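TqaA (Penicillium aethiopicum, PDB 5DLK) is a fungal nonribosomal peptide synthetase whose terminal condensation-like domain, crystallised here as a mutant, probably cyclises a peptide delivered on a phosphopantetheine arm. Local coordinates at residues Q89-V92 with D93-I97; I281-A284 with T285-K288; T355-T358 with R359-H363. All blocks are in the same frame, centred on the assembly; numbering follows the deposited sequence.

Overall arrangement
All three contacts are local, each joining residues one helical turn or so apart, and they follow one another along the chain without nesting or crossing. Contact 1 comes first, against helix 186-197, where helix 81-94 ends and the chain turns toward strand 100-105. Contact 2 opens helix 283-299 against helices 346-358 and 446-465 and strand 386-390, and contact 3, beside helix 227-235, closes helix 346-358 with a tight turn into the loop before helix 368-375. Contacts 2 and 3 lie on the same side of the chain's centre, their own centres about 14 Å apart, and both contain a residue of the phosphopantetheine site. Contact 1 stands on the opposite side from contact 2, about 36 Å away between centres.

Contact 1 (Q89-V92 with D93-I97); sequences QSLV and DRHSI
The His-95 ring meets Leu-91 at its edge, where CD1 of the leucine lies in the ring plane 3.9 Å from His-95 CD2. One face is covered by Arg-94 CG, 3.7 Å above the ring centre. The second pair of flat groups belongs to Gln-89 and Asp-93, whose amide and carboxylate planes stand 36° apart. Gln-89 NE2 donates to Asp-93 OD1 over 3.0 Å; the acceptor lies in the amide plane, while the donor comes to the syn side of OD1 but well out of the carboxylate plane. A bend at chi2 (72°) turns the glutamine forward along the helix, toward its C-terminal end, to make this i to i+4 bond, and Leu-117 O and Val-119 N hold the two ends of its amide. Here helix 81-94 finishes: Asp-93 N still bonds to Gln-89 O at 3.0 Å, and His-95 N to Leu-91 O at 3.2 Å, before His-95 departs from helical geometry. Arg-94 and His-95 also begin a sequence matching the RHxxLRTxF core motif of condensation domains. Asp-192 on helix 186-197 receives both, through a salt bridge from Arg-94 NE and a hydrogen bond from His-95 NE2.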
# COMPACT_ATOMS: atom_id res chain seq x y z
N GLN A 89 21.54 -10.07 1.86
CA GLN A 89 21.46 -10.81 3.11
C GLN A 89 21.27 -9.85 4.28
O GLN A 89 20.40 -10.05 5.13
CB GLN A 89 22.72 -11.66 3.32
CG GLN A 89 22.74 -12.40 4.64
CD GLN A 89 21.75 -13.55 4.70
OE1 GLN A 89 21.79 -14.46 3.86
NE2 GLN A 89 20.86 -13.52 5.70
N SER A 90 22.06 -8.79 4.31
CA SER A 90 22.04 -7.86 5.45
C SER A 90 20.74 -7.07 5.51
O SER A 90 20.26 -6.73 6.59
CB SER A 90 23.23 -6.90 5.39
OG SER A 90 24.45 -7.61 5.57
N LEU A 91 20.17 -6.77 4.34
CA LEU A 91 18.89 -6.08 4.29
C LEU A 91 17.79 -6.92 4.94
O LEU A 91 17.01 -6.42 5.76
CB LEU A 91 18.52 -5.72 2.86
CG LEU A 91 17.27 -4.84 2.73
CD1 LEU A 91 17.55 -3.42 3.22
CD2 LEU A 91 16.79 -4.83 1.28
N VAL A 92 17.76 -8.21 4.61
CA VAL A 92 16.76 -9.11 5.15
C VAL A 92 16.98 -9.36 6.65
O VAL A 92 16.02 -9.45 7.42
CB VAL A 92 16.75 -10.43 4.37
CG1 VAL A 92 15.79 -11.43 4.99
CG2 VAL A 92 16.38 -10.15 2.92
N ASP A 93 18.24 -9.44 7.07
CA ASP A 93 18.58 -9.47 8.49
C ASP A 93 17.95 -8.29 9.25
O ASP A 93 17.38 -8.46 10.33
CB ASP A 93 20.10 -9.43 8.69
CG ASP A 93 20.80 -10.68 8.19
OD1 ASP A 93 20.13 -11.73 8.03
OD2 ASP A 93 22.02 -10.61 7.95
N ARG A 94 18.06 -7.10 8.67
CA ARG A 94 17.62 -5.88 9.32
C ARG A 94 16.10 -5.74 9.47
O ARG A 94 15.63 -5.23 10.49
CB ARG A 94 18.18 -4.67 8.55
CG ARG A 94 17.73 -3.31 9.10
CD ARG A 94 18.44 -2.19 8.36
NE ARG A 94 17.97 -0.86 8.74
CZ ARG A 94 18.29 -0.24 9.88
NH1 ARG A 94 17.82 0.98 10.12
NH2 ARG A 94 19.07 -0.84 10.77
N HIS A 95 15.33 -6.18 8.47
CA HIS A 95 13.88 -5.93 8.47
C HIS A 95 13.06 -7.22 8.52
O HIS A 95 12.97 -7.94 7.53
CB HIS A 95 13.47 -5.14 7.22
CG HIS A 95 14.12 -3.79 7.12
ND1 HIS A 95 13.74 -2.72 7.90
CD2 HIS A 95 15.09 -3.33 6.29
CE1 HIS A 95 14.46 -1.67 7.57
NE2 HIS A 95 15.29 -2.01 6.60
N SER A 96 12.43 -7.51 9.65
CA SER A 96 11.79 -8.82 9.80
C SER A 96 10.62 -9.03 8.84
O SER A 96 10.29 -10.18 8.52
CB SER A 96 11.34 -9.02 11.25
OG SER A 96 10.25 -8.18 11.58
N ILE A 97 10.01 -7.95 8.35
CA ILE A 97 8.93 -8.11 7.38
C ILE A 97 9.45 -8.79 6.10
O ILE A 97 8.71 -9.52 5.44
CB ILE A 97 8.26 -6.74 7.02
CG1 ILE A 97 6.98 -6.97 6.20
CG2 ILE A 97 9.21 -5.86 6.24
CD1 ILE A 97 5.97 -7.84 6.88

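Contact 2 (I281-A284 with T285-K288); sequences ITMA and TLVK
Lys-288 N donates to Ala-284 O over 2.9 Å, with the N-H pointing nearly straight at the acceptor (161°). The lysine side chain passes the same carbonyl: its CB, CG and CD each lie about 3.4 Å from Ala-284 O. Its extended chain beyond CG then carries NZ to 4.1 Å from Ala-284 CB, where His-308 ND1 takes the hydrogen bond of the amine. Two residues before Ala-284, Thr-282 is the N-cap of helix 283-299, and its carbonyl O receives Leu-286 N at 3.1 Å. Its OG1 also lies 3.1 Å from Thr-285 OG1, the two side chains crossing at about a right angle. Gln-354 OE1 joins this start of the helix through hydrogen bonds to Thr-285 OG1 and Thr-282 N. Thr-282 is one of the residues that bind phosphopantetheine, which is absent from this chain. Apolar contacts accompany these bonds, with Ile-281 CG2 against Thr-285 CG2 (3.9 Å) and Met-283 SD against Leu-286 CD2 (4.1 Å). Around them, Ile-281 and Leu-286 rest on helix 346-358, Leu-286 and Val-287 on helix 446-465, and Met-283, Ala-284, Val-287 and Lys-288 on strand 386-390.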
# COMPACT_ATOMS: atom_id res chain seq x y z
N ILE A 281 -5.43 24.07 2.47
CA ILE A 281 -6.08 22.89 1.89
C ILE A 281 -5.09 22.00 1.14
O ILE A 281 -4.35 22.48 0.29
CB ILE A 281 -7.19 23.31 0.91
CG1 ILE A 281 -8.29 24.10 1.64
CG2 ILE A 281 -7.78 22.08 0.19
CD1 ILE A 281 -8.91 23.35 2.81
N THR A 282 -5.08 20.70 1.45
CA THR A 282 -4.17 19.78 0.80
C THR A 282 -4.73 19.22 -0.50
O THR A 282 -5.92 19.30 -0.79
CB THR A 282 -3.83 18.58 1.70
OG1 THR A 282 -5.00 17.77 1.89
CG2 THR A 282 -3.31 19.06 3.05
N MET A 283 -3.83 18.64 -1.30
CA MET A 283 -4.22 18.03 -2.55
C MET A 283 -5.14 16.84 -2.29
O MET A 283 -6.10 16.63 -3.02
CB MET A 283 -2.98 17.57 -3.35
CG MET A 283 -3.30 17.17 -4.80
SD MET A 283 -3.93 18.53 -5.80
CE MET A 283 -2.43 19.53 -5.93
N ALA A 284 -4.86 16.06 -1.25
CA ALA A 284 -5.73 14.92 -0.94
C ALA A 284 -7.17 15.38 -0.67
O ALA A 284 -8.12 14.75 -1.11
CB ALA A 284 -5.19 14.15 0.26
N THR A 285 -7.30 16.48 0.06
CA THR A 285 -8.62 17.07 0.34
C THR A 285 -9.35 17.45 -0.93
O THR A 285 -10.54 17.18 -1.10
CB THR A 285 -8.48 18.30 1.26
OG1 THR A 285 -8.04 17.84 2.54
CG2 THR A 285 -9.82 19.04 1.44
N LEU A 286 -8.62 18.09 -1.84
CA LEU A 286 -9.20 18.52 -3.10
C LEU A 286 -9.74 17.31 -3.88
O LEU A 286 -10.86 17.32 -4.38
CB LEU A 286 -8.16 19.28 -3.92
CG LEU A 286 -8.63 19.87 -5.25
CD1 LEU A 286 -9.81 20.81 -5.02
CD2 LEU A 286 -7.48 20.65 -5.87
N VAL A 287 -8.96 16.23 -3.94
CA VAL A 287 -9.41 15.05 -4.65
C VAL A 287 -10.62 14.39 -3.97
O VAL A 287 -11.58 13.97 -4.62
CB VAL A 287 -8.27 14.01 -4.74
CG1 VAL A 287 -8.81 12.71 -5.32
CG2 VAL A 287 -7.11 14.58 -5.57
N LYS A 288 -10.56 14.28 -2.65
CA LYS A 288 -11.65 13.62 -1.92
C LYS A 288 -12.93 14.46 -1.91
O LYS A 288 -14.03 13.91 -1.96
CB LYS A 288 -11.17 13.28 -0.50
CG LYS A 288 -10.15 12.13 -0.60
CD LYS A 288 -9.26 12.03 0.62
CE LYS A 288 -8.15 10.99 0.36
NZ LYS A 288 -7.25 10.82 1.56

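Contact 3 (T355-T358 with R359-H363); sequences TQYT and RALSH
Gln-356 swings its CG beside the backbone N (chi1 -71°) and bends again at chi2, while Arg-359 turns back at chi3 (66°), and the two chains come to lie side by side, pointing the same way. Arg-359 NH1 thereby reaches Gln-356 OE1 at 2.9 Å, fairly straight (159°). The bond uses a lone pair in the carbonyl plane of the amide, and the oxygen sits at the guanidinium edge, in its plane. A water closes a small ring beside this bond by accepting from Gln-356 NE2 at 2.9 Å and from Arg-359 NH1 at 3.0 Å. The NE2 also donates to Arg-334 O, so the buried amide is held at both ends and its flip fixed. Were Gln-356 a leucine, the loss of both amide ends would probably leave Arg-334 O without this mate and the guanidinium freer to turn.

The backbone meanwhile marks the end of helix 346-358. Arg-359 N bonds to Thr-355 O over 2.9 Å in the helical manner, whereas Ala-360 N reaches only three residues back, to Tyr-357 O at 3.1 Å. A type I turn from Thr-358 to Leu-361 follows, and Leu-361 N approaches Thr-358 O from above the carbonyl plane at 3.3 Å. Leu-361 then sets CD2 against the phenol end of Tyr-357, 3.7 Å from CZ. Within the turn, the side chains of Arg-359 and Ala-360 touch helix 227-235.

Tyr-357 is a phosphopantetheine-site residue, and the leucine methyl offers its phenol end an apolar neighbour. At the Gln-356 and Arg-359 pair, a neutral amide oxygen meets the arginine, probably easing its positive charge without cancelling it.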
# COMPACT_ATOMS: atom_id res chain seq x y z
N THR A 355 -11.30 18.33 7.55
CA THR A 355 -11.45 17.94 8.94
C THR A 355 -12.11 16.56 9.09
O THR A 355 -11.87 15.88 10.07
CB THR A 355 -12.22 19.03 9.74
OG1 THR A 355 -13.46 19.30 9.11
CG2 THR A 355 -11.42 20.32 9.73
N GLN A 356 -12.89 16.11 8.11
CA GLN A 356 -13.44 14.76 8.19
C GLN A 356 -12.35 13.69 8.09
O GLN A 356 -12.57 12.54 8.47
CB GLN A 356 -14.51 14.53 7.11
CG GLN A 356 -15.81 15.32 7.41
CD GLN A 356 -16.45 14.85 8.73
OE1 GLN A 356 -16.25 15.46 9.78
NE2 GLN A 356 -17.24 13.78 8.65
N TYR A 357 -11.18 14.09 7.59
CA TYR A 357 -9.98 13.25 7.66
C TYR A 357 -9.19 13.50 8.96
O TYR A 357 -8.80 12.56 9.64
CB TYR A 357 -9.09 13.53 6.44
CG TYR A 357 -7.64 13.12 6.60
CD1 TYR A 357 -7.29 11.78 6.80
CD2 TYR A 357 -6.63 14.06 6.52
CE1 TYR A 357 -5.96 11.40 6.92
CE2 TYR A 357 -5.30 13.69 6.65
CZ TYR A 357 -4.98 12.37 6.86
OH TYR A 357 -3.65 12.00 6.98
N THR A 358 -8.96 14.77 9.31
CA THR A 358 -8.04 15.06 10.41
C THR A 358 -8.64 14.67 11.76
O THR A 358 -7.89 14.33 12.69
CB THR A 358 -7.60 16.54 10.43
OG1 THR A 358 -8.72 17.41 10.61
CG2 THR A 358 -6.89 16.90 9.13
N ARG A 359 -9.97 14.68 11.85
CA ARG A 359 -10.65 14.21 13.08
C ARG A 359 -10.24 12.77 13.45
O ARG A 359 -10.23 12.37 14.63
CB ARG A 359 -12.17 14.25 12.90
CG ARG A 359 -12.84 15.61 12.99
CD ARG A 359 -14.33 15.49 12.63
NE ARG A 359 -15.05 14.70 13.64
CZ ARG A 359 -16.25 14.15 13.47
NH1 ARG A 359 -16.91 14.28 12.32
NH2 ARG A 359 -16.80 13.46 14.48
N ALA A 360 -9.94 11.97 12.43
CA ALA A 360 -9.75 10.55 12.63
C ALA A 360 -8.28 10.13 12.80
O ALA A 360 -8.00 8.95 12.94
CB ALA A 360 -10.37 9.76 11.47
N LEU A 361 -7.35 11.09 12.77
CA LEU A 361 -5.93 10.75 12.74
C LEU A 361 -5.48 9.82 13.86
O LEU A 361 -4.76 8.85 13.60
CB LEU A 361 -5.09 12.02 12.78
CG LEU A 361 -4.98 12.74 11.44
CD1 LEU A 361 -4.42 14.14 11.64
CD2 LEU A 361 -4.12 11.92 10.47
N SER A 362 -5.92 10.09 15.09
CA SER A 362 -5.50 9.24 16.22
C SER A 362 -6.29 7.93 16.28
O SER A 362 -6.04 7.09 17.15
CB SER A 362 -5.61 10.01 17.55
OG SER A 362 -6.94 10.40 17.84
N HIS A 363 -7.22 7.74 15.34
CA HIS A 363 -8.11 6.59 15.38
C HIS A 363 -8.07 5.74 14.10
O HIS A 363 -8.78 4.75 13.98
CB HIS A 363 -9.55 7.07 15.61
CG HIS A 363 -9.67 8.01 16.78
ND1 HIS A 363 -9.39 7.63 18.07
CD2 HIS A 363 -10.06 9.31 16.84
CE1 HIS A 363 -9.59 8.66 18.88
NE2 HIS A 363 -10.00 9.69 18.16
O HOH W 1 -18.93 12.70 10.79